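Local coordinates for protein lectin CEL-I, N-acetyl-D-galactosamine-specific C-type (PDB 4WQQ) that binds sugars through calcium as a C-type lectin naturally specific for N-acetylgalactosamine, and in this engineered form recognises mannose, at residues 18-23 with 131-136; 61-66 with 115-120; 80-85 with 109-114; 94-99 with 121-126. The protein carries 3 engineered substitutions. All coordinates share one frame; numbering follows the deposited sequence.

Contact 1 of 4, residues 18-23 with 131-136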
# COMPACT_ATOMS: atom_id res chain seq x y z
N PHE A 18 0.79 9.84 11.89
CA PHE A 18 0.67 10.33 13.22
C PHE A 18 -0.75 10.68 13.61
O PHE A 18 -1.48 11.31 12.83
CB PHE A 18 1.54 11.60 13.35
CG PHE A 18 1.37 12.30 14.66
CD1 PHE A 18 1.73 11.66 15.83
CD2 PHE A 18 0.77 13.58 14.74
CE1 PHE A 18 1.55 12.23 17.06
CE2 PHE A 18 0.61 14.18 15.98
CZ PHE A 18 0.95 13.52 17.14
N PHE A 19 -1.14 10.19 14.79
CA PHE A 19 -2.40 10.44 15.41
C PHE A 19 -2.25 11.29 16.66
O PHE A 19 -1.72 10.90 17.68
CB PHE A 19 -3.10 9.14 15.76
CG PHE A 19 -3.53 8.38 14.54
CD1 PHE A 19 -4.73 8.65 13.93
CD2 PHE A 19 -2.68 7.45 13.98
CE1 PHE A 19 -5.13 7.96 12.78
CE2 PHE A 19 -3.08 6.80 12.83
CZ PHE A 19 -4.29 7.05 12.24
N ASN A 20 -2.77 12.50 16.55
CA ASN A 20 -2.60 13.52 17.59
C ASN A 20 -3.71 13.42 18.63
O ASN A 20 -4.48 14.33 18.84
CB ASN A 20 -2.54 14.88 16.94
CG ASN A 20 -1.99 15.94 17.87
OD1 ASN A 20 -1.44 15.65 18.90
ND2 ASN A 20 -2.09 17.17 17.46
N THR A 21 -3.75 12.25 19.26
CA THR A 21 -4.77 11.86 20.22
C THR A 21 -4.10 11.19 21.34
O THR A 21 -3.33 10.19 21.16
CB THR A 21 -5.81 10.91 19.55
OG1 THR A 21 -6.54 11.63 18.53
CG2 THR A 21 -6.81 10.33 20.54
N LEU A 22 -4.33 11.70 22.53
CA LEU A 22 -3.80 11.09 23.71
C LEU A 22 -4.53 9.78 24.04
O LEU A 22 -5.79 9.73 24.12
CB LEU A 22 -3.96 12.07 24.89
CG LEU A 22 -2.87 12.90 25.55
CD1 LEU A 22 -3.32 13.14 27.01
CD2 LEU A 22 -1.52 12.26 25.62
N THR A 23 -3.79 8.69 24.26
CA THR A 23 -4.37 7.42 24.59
C THR A 23 -3.31 6.52 25.31
O THR A 23 -2.15 6.87 25.46
CB THR A 23 -5.06 6.71 23.33
OG1 THR A 23 -5.94 5.69 23.79
CG2 THR A 23 -4.01 6.09 22.38
N GLN A 131 -0.56 7.95 29.29
CA GLN A 131 -1.12 8.28 28.01
C GLN A 131 -0.12 9.11 27.20
O GLN A 131 0.69 9.81 27.77
CB GLN A 131 -2.47 9.00 28.15
CG GLN A 131 -3.49 8.14 28.90
CD GLN A 131 -4.95 8.33 28.58
OE1 GLN A 131 -5.83 7.80 29.30
NE2 GLN A 131 -5.26 9.06 27.57
N ALA A 132 -0.22 9.02 25.87
CA ALA A 132 0.66 9.63 24.94
C ALA A 132 0.00 9.67 23.59
O ALA A 132 -1.01 9.00 23.39
CB ALA A 132 2.02 8.92 24.83
N LYS A 133 0.62 10.43 22.67
CA LYS A 133 0.22 10.48 21.26
C LYS A 133 0.73 9.18 20.61
O LYS A 133 1.42 8.42 21.29
CB LYS A 133 0.74 11.72 20.57
CG LYS A 133 0.46 12.99 21.34
CD LYS A 133 -1.01 13.29 21.50
CE LYS A 133 -1.20 14.61 22.35
NZ LYS A 133 -0.63 15.79 21.64
N TYR A 134 0.41 8.90 19.35
CA TYR A 134 0.95 7.68 18.75
C TYR A 134 1.18 7.82 17.25
O TYR A 134 0.64 8.67 16.61
CB TYR A 134 0.13 6.44 19.11
CG TYR A 134 -1.28 6.44 18.57
CD1 TYR A 134 -2.29 7.10 19.22
CD2 TYR A 134 -1.60 5.69 17.41
CE1 TYR A 134 -3.57 7.04 18.73
CE2 TYR A 134 -2.86 5.64 16.91
CZ TYR A 134 -3.85 6.32 17.55
OH TYR A 134 -5.18 6.30 17.09
N MET A 135 2.02 6.95 16.77
CA MET A 135 2.37 6.92 15.37
C MET A 135 2.27 5.47 14.86
O MET A 135 2.82 4.53 15.47
CB MET A 135 3.83 7.33 15.32
CG MET A 135 4.54 7.20 14.01
SD MET A 135 4.44 8.68 13.04
CE MET A 135 5.06 10.09 14.06
N CYS A 136 1.67 5.31 13.70
CA CYS A 136 1.60 4.02 13.05
C CYS A 136 2.53 3.95 11.85
O CYS A 136 2.95 4.98 11.31
CB CYS A 136 0.19 3.72 12.59
SG CYS A 136 -1.08 3.98 13.88
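Phe19 and Tyr134 form a hydrogen-bonded pair of the antiparallel strands 18-23 and 132-136, and Thr23 and Ala132 form another, with a beta bulge between them shifting the register by two. Phe19 N donates to Tyr134 O at 3.0 Å, whereas the return bond from Tyr134 N to Phe19 O is weak at 3.4 Å; Thr23 and Ala132 exchange two bonds. On the face carrying Phe19, Thr23 and Tyr134, the tyrosine CG stands between its backbone N and carbonyl carbon (chi1 65°), and Phe19 CB lies over the ring, offset toward the rim and 3.6 Å from the Tyr134 centroid. The two ring planes are nearly parallel (15°) but slid so far that they barely overlap. Thr23 CG2 meets Tyr134 CD1 at 3.7 Å, and Cys136 SG makes an oblique sulfur-aromatic contact with Phe19 CE2 at 3.6 Å. On the other face, Phe18 CB meets Met135 CE at 3.9 Å, the side chains crossing at about a right angle. Lys133 CB touches the edge of the Phe18 ring. Lys133 runs beside Asn20, its NZ bonding OD1 of Asn20 at 2.9 Å in the carbonyl plane; the amine also forms a salt bridge with Asp66 and a hydrogen bond to Gln68. Helix 25-34 packs on Tyr134 and Thr23 and is tied to Cys136 by the Cys32 disulfide, while helix 52-65 and strand 71-77 cover Phe18 and Met135.

Contact 2 of 4, residues 61-66 with 115-120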
# COMPACT_ATOMS: atom_id res chain seq x y z
N TYR A 61 8.51 14.43 12.20
CA TYR A 61 7.15 14.39 11.70
C TYR A 61 6.16 14.68 12.83
O TYR A 61 5.28 15.56 12.74
CB TYR A 61 6.94 13.02 11.04
CG TYR A 61 5.51 12.62 10.65
CD1 TYR A 61 4.57 13.55 10.31
CD2 TYR A 61 5.14 11.27 10.64
CE1 TYR A 61 3.28 13.19 9.95
CE2 TYR A 61 3.85 10.87 10.27
CZ TYR A 61 2.91 11.84 9.96
OH TYR A 61 1.62 11.55 9.57
N TRP A 62 6.33 13.98 13.95
CA TRP A 62 5.55 14.19 15.12
C TRP A 62 5.55 15.68 15.57
O TRP A 62 4.49 16.29 15.74
CB TRP A 62 6.08 13.27 16.24
CG TRP A 62 5.56 13.60 17.59
CD1 TRP A 62 4.31 14.04 17.92
CD2 TRP A 62 6.25 13.41 18.84
NE1 TRP A 62 4.19 14.16 19.25
CE2 TRP A 62 5.36 13.81 19.85
CE3 TRP A 62 7.56 12.99 19.19
CZ2 TRP A 62 5.71 13.80 21.19
CZ3 TRP A 62 7.91 13.01 20.50
CH2 TRP A 62 6.95 13.36 21.50
N ARG A 63 6.77 16.22 15.75
CA ARG A 63 6.92 17.55 16.34
C ARG A 63 6.55 18.66 15.37
O ARG A 63 6.23 19.78 15.83
CB ARG A 63 8.31 17.69 16.91
CG ARG A 63 8.67 16.65 17.97
CD ARG A 63 7.65 16.58 19.08
NE ARG A 63 7.59 17.83 19.82
CZ ARG A 63 6.69 18.14 20.74
NH1 ARG A 63 5.69 17.34 21.04
NH2 ARG A 63 6.78 19.28 21.37
N GLY A 64 6.40 18.32 14.09
CA GLY A 64 5.82 19.28 13.12
C GLY A 64 4.32 19.43 13.23
O GLY A 64 3.73 20.47 12.88
N ILE A 65 3.65 18.41 13.77
CA ILE A 65 2.25 18.49 13.98
C ILE A 65 1.86 18.82 15.42
O ILE A 65 0.86 19.53 15.67
CB ILE A 65 1.63 17.16 13.51
CG1 ILE A 65 1.84 17.12 11.98
CG2 ILE A 65 0.13 17.13 13.80
CD1 ILE A 65 1.76 15.74 11.43
N ASP A 66 2.57 18.25 16.38
CA ASP A 66 2.25 18.36 17.79
C ASP A 66 3.34 19.17 18.50
O ASP A 66 4.51 18.75 18.61
CB ASP A 66 2.14 16.95 18.38
CG ASP A 66 1.88 16.91 19.87
OD1 ASP A 66 1.44 17.93 20.50
OD2 ASP A 66 2.06 15.80 20.46
N PHE A 115 8.77 7.88 22.69
CA PHE A 115 9.68 9.05 22.58
C PHE A 115 9.31 10.12 23.61
O PHE A 115 8.14 10.47 23.82
CB PHE A 115 9.52 9.75 21.21
CG PHE A 115 10.07 9.00 20.01
CD1 PHE A 115 10.51 7.70 20.03
CD2 PHE A 115 10.11 9.67 18.80
CE1 PHE A 115 10.96 7.08 18.90
CE2 PHE A 115 10.62 9.08 17.67
CZ PHE A 115 11.04 7.79 17.70
N ARG A 116 10.32 10.73 24.20
CA ARG A 116 10.22 12.07 24.77
C ARG A 116 10.19 13.14 23.67
O ARG A 116 10.62 12.90 22.55
CB ARG A 116 11.47 12.33 25.67
CG ARG A 116 11.54 11.26 26.70
CD ARG A 116 12.21 11.65 27.96
NE ARG A 116 11.20 11.55 29.01
CZ ARG A 116 11.34 10.88 30.17
NH1 ARG A 116 12.49 10.20 30.52
NH2 ARG A 116 10.30 10.88 30.99
N HIS A 117 9.66 14.31 24.00
CA HIS A 117 9.60 15.40 23.04
C HIS A 117 10.95 16.14 22.98
O HIS A 117 11.11 17.03 22.14
CB HIS A 117 8.48 16.41 23.30
CG HIS A 117 8.65 17.29 24.50
ND1 HIS A 117 8.41 16.86 25.79
CD2 HIS A 117 9.02 18.60 24.60
CE1 HIS A 117 8.57 17.89 26.62
NE2 HIS A 117 8.95 18.94 25.92
N THR A 118 11.88 15.74 23.83
CA THR A 118 13.21 16.41 23.93
C THR A 118 14.31 15.48 23.42
O THR A 118 14.09 14.27 23.19
CB THR A 118 13.47 16.77 25.38
OG1 THR A 118 13.35 15.61 26.19
CG2 THR A 118 12.57 17.80 25.81
N GLU A 119 15.48 16.06 23.18
CA GLU A 119 16.68 15.29 22.86
C GLU A 119 16.50 14.35 21.65
O GLU A 119 16.86 13.19 21.68
CB GLU A 119 17.16 14.48 24.09
CG GLU A 119 17.56 15.34 25.28
CD GLU A 119 18.14 14.54 26.45
OE1 GLU A 119 18.81 15.18 27.29
OE2 GLU A 119 17.96 13.28 26.52
N GLY A 120 15.89 14.86 20.59
CA GLY A 120 15.72 14.08 19.38
C GLY A 120 14.78 12.87 19.49
O GLY A 120 14.84 11.96 18.67
O HOH W 1 10.07 19.31 20.16
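Trp62 and Arg63, in the last turn of helix 52-65, meet Phe115, Arg116 and His117. The indole comes in by its six-membered ring: CZ3 of Trp62 lies 3.4 Å from Arg116 O, which sits at the ring edge, and 3.7 Å from Phe115 CB, with the Trp62 and Phe115 side chains sliding past each other in opposite directions. The next atom of the rim, Trp62 CH2, reaches His117 CA at 3.7 Å. Arg63 folds back over this indole, its CD above the centre of one face at 3.4 Å from the Trp62 plane. Its guanidinium is sandwiched: His117 CB lies over one face, 3.6 Å from Arg63 CZ, and Asp66 O over the opposite one. The His117 ring is turned 43° from the guanidinium, so the two do not stack. Asp66 OD2 fixes the rotation of the indole by accepting from Trp62 NE1 at 2.9 Å. No direct hydrogen bond joins the two segments; one water accepts from Arg63 NE and donates to His117 O. Arg63 NH1 is instead held by Gln68 O, while the Arg116 side chain turns away to make a weak hydrogen bond with mannose. The contact is thus apolar and CH-to-guanidinium packing with a single water bridge, and the nearby cation of Arg63 probably disfavours protonation of His117.

Contact 3 of 4, residues 80-85 with 109-114. With CA (calcium ion), chain E; CA (calcium ion), chain G; CA (calcium ion), chain F; MAN (alpha-D-mannopyranose), chain H.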
# COMPACT_ATOMS: atom_id res chain seq x y z
N TYR A 80 6.35 -9.37 28.09
CA TYR A 80 6.57 -10.83 28.14
C TYR A 80 7.85 -11.22 28.84
O TYR A 80 7.90 -12.27 29.55
CB TYR A 80 6.45 -11.44 26.72
CG TYR A 80 4.96 -11.47 26.38
CD1 TYR A 80 4.11 -12.38 27.01
CD2 TYR A 80 4.40 -10.51 25.55
CE1 TYR A 80 2.75 -12.35 26.80
CE2 TYR A 80 3.03 -10.47 25.33
CZ TYR A 80 2.22 -11.35 25.97
OH TYR A 80 0.87 -11.32 25.75
N ASN A 81 8.89 -10.40 28.63
CA ASN A 81 10.19 -10.61 29.16
C ASN A 81 10.72 -9.31 29.68
O ASN A 81 11.29 -8.53 28.92
CB ASN A 81 11.13 -11.24 28.14
CG ASN A 81 10.88 -12.71 27.98
OD1 ASN A 81 11.41 -13.56 28.74
ND2 ASN A 81 10.04 -13.04 27.05
N GLU A 82 10.44 -9.04 30.95
CA GLU A 82 10.91 -7.83 31.60
C GLU A 82 12.37 -7.55 31.35
O GLU A 82 13.24 -8.40 31.63
CB GLU A 82 10.62 -7.87 33.10
CG GLU A 82 11.10 -6.68 33.95
CD GLU A 82 10.48 -5.36 33.54
OE1 GLU A 82 11.26 -4.37 33.46
OE2 GLU A 82 9.27 -5.37 33.26
N GLY A 83 12.67 -6.34 30.89
CA GLY A 83 14.05 -5.92 30.62
C GLY A 83 14.49 -6.29 29.22
O GLY A 83 15.50 -5.74 28.76
N ASP A 84 13.72 -7.09 28.50
CA ASP A 84 14.06 -7.53 27.15
C ASP A 84 12.98 -7.00 26.17
O ASP A 84 12.01 -7.67 25.86
CB ASP A 84 14.15 -9.02 27.06
CG ASP A 84 15.33 -9.60 27.79
OD1 ASP A 84 16.33 -8.86 28.05
OD2 ASP A 84 15.28 -10.84 28.07
N PHE A 85 13.16 -5.76 25.74
CA PHE A 85 12.16 -5.11 24.90
C PHE A 85 12.11 -5.74 23.54
O PHE A 85 13.14 -6.13 23.01
CB PHE A 85 12.43 -3.59 24.83
CG PHE A 85 11.97 -2.85 26.08
CD1 PHE A 85 12.78 -2.78 27.19
CD2 PHE A 85 10.69 -2.29 26.18
CE1 PHE A 85 12.35 -2.14 28.35
CE2 PHE A 85 10.27 -1.65 27.32
CZ PHE A 85 11.10 -1.60 28.44
N ALA A 109 6.78 -1.14 37.15
CA ALA A 109 5.55 -1.14 36.38
C ALA A 109 5.61 -0.27 35.15
O ALA A 109 4.77 0.57 34.96
CB ALA A 109 4.40 -0.64 37.25
N GLU A 110 6.67 -0.42 34.37
CA GLU A 110 6.77 0.31 33.13
C GLU A 110 7.23 -0.64 32.06
O GLU A 110 8.43 -1.00 31.97
CB GLU A 110 7.68 1.54 33.25
CG GLU A 110 7.18 2.62 34.19
CD GLU A 110 7.97 3.92 34.05
OE1 GLU A 110 9.23 3.82 33.92
OE2 GLU A 110 7.36 5.03 34.10
N ASP A 111 6.29 -0.99 31.18
CA ASP A 111 6.56 -1.93 30.14
C ASP A 111 6.44 -1.39 28.68
O ASP A 111 6.49 -2.16 27.75
CB ASP A 111 5.73 -3.20 30.33
CG ASP A 111 6.13 -4.05 31.60
OD1 ASP A 111 7.14 -3.75 32.33
OD2 ASP A 111 5.40 -5.04 31.84
N TYR A 112 6.24 -0.10 28.50
CA TYR A 112 5.76 0.44 27.22
C TYR A 112 6.63 1.60 26.78
O TYR A 112 6.78 2.59 27.50
CB TYR A 112 4.24 0.80 27.27
CG TYR A 112 3.48 -0.38 27.71
CD1 TYR A 112 3.29 -1.46 26.83
CD2 TYR A 112 3.13 -0.54 29.07
CE1 TYR A 112 2.70 -2.62 27.24
CE2 TYR A 112 2.54 -1.72 29.49
CZ TYR A 112 2.30 -2.74 28.58
OH TYR A 112 1.71 -3.93 29.04
N GLY A 113 7.21 1.48 25.59
CA GLY A 113 8.15 2.45 25.07
C GLY A 113 7.54 3.67 24.39
O GLY A 113 6.45 3.58 23.83
N GLN A 114 8.19 4.83 24.50
CA GLN A 114 7.70 6.06 23.94
C GLN A 114 8.89 7.02 23.68
O GLN A 114 9.90 6.96 24.39
CB GLN A 114 6.66 6.74 24.89
CG GLN A 114 7.23 7.07 26.27
CD GLN A 114 6.26 7.63 27.30
OE1 GLN A 114 6.75 8.10 28.30
NE2 GLN A 114 4.94 7.53 27.12
CA CA E . 9.44 -3.12 32.14
CA CA G . 6.92 -5.74 33.67
CA CA F . 10.79 5.14 32.61
C1 MAN H . 9.94 10.27 35.21
C2 MAN H . 11.01 9.26 34.93
C3 MAN H . 10.61 8.27 33.84
C4 MAN H . 9.20 7.77 34.12
C5 MAN H . 8.27 9.00 34.07
C6 MAN H . 6.79 8.73 34.22
O1 MAN H . 10.02 11.14 34.12
O2 MAN H . 11.12 8.56 36.14
O3 MAN H . 11.53 7.18 33.92
O4 MAN H . 8.92 6.81 33.12
O5 MAN H . 8.60 9.75 35.29
O6 MAN H . 6.82 7.95 35.40
O HOH W 2 11.20 -1.59 31.81
O HOH W 3 7.51 -4.11 35.42
O HOH W 4 7.37 -7.49 32.26
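Glu82 and Asp111 meet through metal, their carboxylates sharing two calcium ions. Glu82 grips the ion of chain E with both oxygens, and its OE2 also binds the ion of chain G at 2.4 Å. Asp111 mirrors this: OD1 bridges both ions, and OD2 adds a bond to the ion of chain G at 2.5 Å. Glu110 O joins the ion of chain E at 2.4 Å, where Asp78 and Asn105 complete the site with a water. A bend at chi2 (61°) turns CD of Glu82 toward the metals. Within these segments the sugar is met by Glu110, whose extended side chain leads the other way: OE1 binds the calcium ion of chain F at 2.4 Å, while OE2 approaches mannose O4 at 2.6 Å and accepts from mannose O6 at 3.2 Å. His106 is also a partner of this carboxylate. Packing is slight, with Phe85 CE2 3.8 Å from Asp111 O. A type II turn from Asn81 to Asp84 presents Glu82. Glu82 OE2 and Asp111 OD1 lie 2.8 Å apart, two acceptors made tolerable by the calcium ions; without metal the carboxylates would be expected to repel, so this pairing of loops probably depends on calcium.

Contact 4 of 4, residues 94-99 with 121-126. With CA (calcium ion), chain F; MAN (alpha-D-mannopyranose), chain H.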
# COMPACT_ATOMS: atom_id res chain seq x y z
N GLY A 94 17.39 -3.69 17.04
CA GLY A 94 18.84 -3.42 16.86
C GLY A 94 19.11 -2.07 17.44
O GLY A 94 19.71 -1.90 18.57
N TYR A 95 18.66 -1.07 16.73
CA TYR A 95 18.86 0.28 17.11
C TYR A 95 18.12 0.58 18.42
O TYR A 95 17.00 0.16 18.60
CB TYR A 95 18.36 1.22 16.01
CG TYR A 95 18.35 2.65 16.30
CD1 TYR A 95 19.49 3.44 16.14
CD2 TYR A 95 17.18 3.30 16.76
CE1 TYR A 95 19.46 4.76 16.40
CE2 TYR A 95 17.17 4.66 17.01
CZ TYR A 95 18.34 5.39 16.85
OH TYR A 95 18.34 6.74 17.08
N THR A 96 18.78 1.30 19.31
CA THR A 96 18.11 1.86 20.52
C THR A 96 18.50 3.32 20.77
O THR A 96 19.60 3.75 20.39
CB THR A 96 18.30 0.97 21.78
OG1 THR A 96 19.66 1.09 22.26
CG2 THR A 96 17.90 -0.47 21.55
N LYS A 97 17.61 4.15 21.35
CA LYS A 97 17.97 5.47 21.74
C LYS A 97 17.36 5.80 23.08
O LYS A 97 16.69 6.82 23.22
CB LYS A 97 17.50 6.47 20.66
CG LYS A 97 18.19 7.83 20.66
CD LYS A 97 17.48 8.92 19.85
CE LYS A 97 17.89 10.30 20.31
NZ LYS A 97 19.34 10.51 20.13
N TRP A 98 17.67 5.00 24.10
CA TRP A 98 17.18 5.26 25.48
C TRP A 98 17.67 6.55 26.04
O TRP A 98 18.85 6.87 25.92
CB TRP A 98 17.61 4.11 26.36
CG TRP A 98 16.92 2.83 26.03
CD1 TRP A 98 17.48 1.70 25.53
CD2 TRP A 98 15.53 2.53 26.24
NE1 TRP A 98 16.52 0.73 25.37
CE2 TRP A 98 15.32 1.23 25.79
CE3 TRP A 98 14.43 3.28 26.73
CZ2 TRP A 98 14.07 0.61 25.87
CZ3 TRP A 98 13.23 2.71 26.80
CH2 TRP A 98 13.04 1.36 26.37
N ALA A 99 16.77 7.35 26.60
CA ALA A 99 17.19 8.52 27.35
C ALA A 99 18.04 8.09 28.55
O ALA A 99 17.99 6.92 29.02
CB ALA A 99 16.01 9.32 27.79
N GLY A 121 14.01 12.84 20.56
CA GLY A 121 13.06 11.72 20.78
C GLY A 121 13.59 10.57 21.57
O GLY A 121 13.10 9.43 21.46
N ALA A 122 14.59 10.82 22.41
CA ALA A 122 15.14 9.72 23.20
C ALA A 122 14.00 9.03 24.01
O ALA A 122 13.06 9.66 24.47
CB ALA A 122 16.22 10.22 24.16
N TRP A 123 14.14 7.71 24.11
CA TRP A 123 13.11 6.81 24.55
C TRP A 123 13.02 6.72 26.08
O TRP A 123 14.02 6.78 26.80
CB TRP A 123 13.35 5.42 24.01
CG TRP A 123 13.56 5.28 22.53
CD1 TRP A 123 13.46 6.25 21.59
CD2 TRP A 123 13.94 4.10 21.86
NE1 TRP A 123 13.70 5.73 20.36
CE2 TRP A 123 14.01 4.41 20.50
CE3 TRP A 123 14.20 2.82 22.27
CZ2 TRP A 123 14.32 3.46 19.56
CZ3 TRP A 123 14.52 1.86 21.35
CH2 TRP A 123 14.56 2.19 20.00
N ASN A 124 11.77 6.55 26.55
CA ASN A 124 11.44 6.24 27.91
C ASN A 124 10.46 5.03 27.92
O ASN A 124 9.68 4.85 26.98
CB ASN A 124 10.74 7.41 28.52
CG ASN A 124 10.30 7.16 29.92
OD1 ASN A 124 11.02 6.61 30.75
ND2 ASN A 124 9.05 7.53 30.20
N ASP A 125 10.55 4.21 28.96
CA ASP A 125 9.53 3.25 29.30
C ASP A 125 8.50 3.88 30.24
O ASP A 125 8.84 4.63 31.18
CB ASP A 125 10.10 1.94 29.84
CG ASP A 125 10.93 2.12 31.14
OD1 ASP A 125 11.40 3.24 31.48
OD2 ASP A 125 11.16 1.10 31.78
N ASN A 126 7.24 3.54 30.00
CA ASN A 126 6.19 4.08 30.83
C ASN A 126 5.13 2.98 31.09
O ASN A 126 5.23 1.84 30.59
CB ASN A 126 5.63 5.36 30.18
CG ASN A 126 5.19 6.42 31.21
OD1 ASN A 126 4.66 6.10 32.28
ND2 ASN A 126 5.39 7.72 30.88
CA CA F . 10.79 5.14 32.61
C1 MAN H . 9.94 10.27 35.21
C2 MAN H . 11.01 9.26 34.93
C3 MAN H . 10.61 8.27 33.84
C4 MAN H . 9.20 7.77 34.12
C5 MAN H . 8.27 9.00 34.07
C6 MAN H . 6.79 8.73 34.22
O1 MAN H . 10.02 11.14 34.12
O2 MAN H . 11.12 8.56 36.14
O3 MAN H . 11.53 7.18 33.92
O4 MAN H . 8.92 6.81 33.12
O5 MAN H . 8.60 9.75 35.29
O6 MAN H . 6.82 7.95 35.40
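Trp123 turns its edge to the face of Trp98 in a T-shaped pair, planes 79° apart, with CE3 of Trp123 over the centre of the Trp98 ring. At the edge of the Trp98 ring lie Asn124 C and Asp125 N. One face of Trp123 is covered by the backbone of 96-98: Lys97 N stands over its centre, 3.5 Å above the Trp123 plane, and Lys97 CB makes a CH-pi contact with the five-membered ring, 4.0 Å from its centroid. Gly121 O lies at the indole edge, and NE1 of Trp123 is bonded to Gln55. Lys97 N has no polar partner in the model, and the ring shields it. Tyr95 CE2 touches Trp123 CZ2 from an oblique direction. Two backbone bonds pin the segments: Trp123 N donates to Lys97 O at 2.8 Å, and Ala99 N to Trp123 O at 2.8 Å. Ala99 CB and Ala122 CB touch at 3.7 Å. Beyond the tryptophan, Asn124 OD1 and both OD1 and O of Asp125 bind the calcium ion of chain F, with Asp125 OD1 at 2.3 Å; Asp125 OD2 accepts from Asn105 N. Asn124 ND2 donates to mannose O4 at 3.0 Å, and the engineered Glu102 and Asn104 with Glu110 complete the metal site. Trp123, Asn124 and Asp125 form the WND motif of C-type lectin domains, where the strand delivers calcium and sugar ligands from a tryptophan-packed core.

Overall arrangement
All four contacts lie in one C-type lectin domain. Contacts 3 and 4, with centres about 11 Å apart, build the sugar site together: both reach the calcium ion of chain F and the mannose, and Tyr112 O and Asn126 N join their strands at 2.7 Å. Contact 2 uses the other end of strand 112-116, its centre about 13 Å from that of contact 4, where Phe115 packs on Trp123 and Arg116 reaches the sugar. Contact 1, about 12 Å from contact 2 between centres, meets it through a salt bridge of 2.9 Å between Lys133 NZ and Asp66 OD2. Its Ala132 side chain remains about 11 Å from the mannose, so contact 1 lies away from the pocket, on the same sheet.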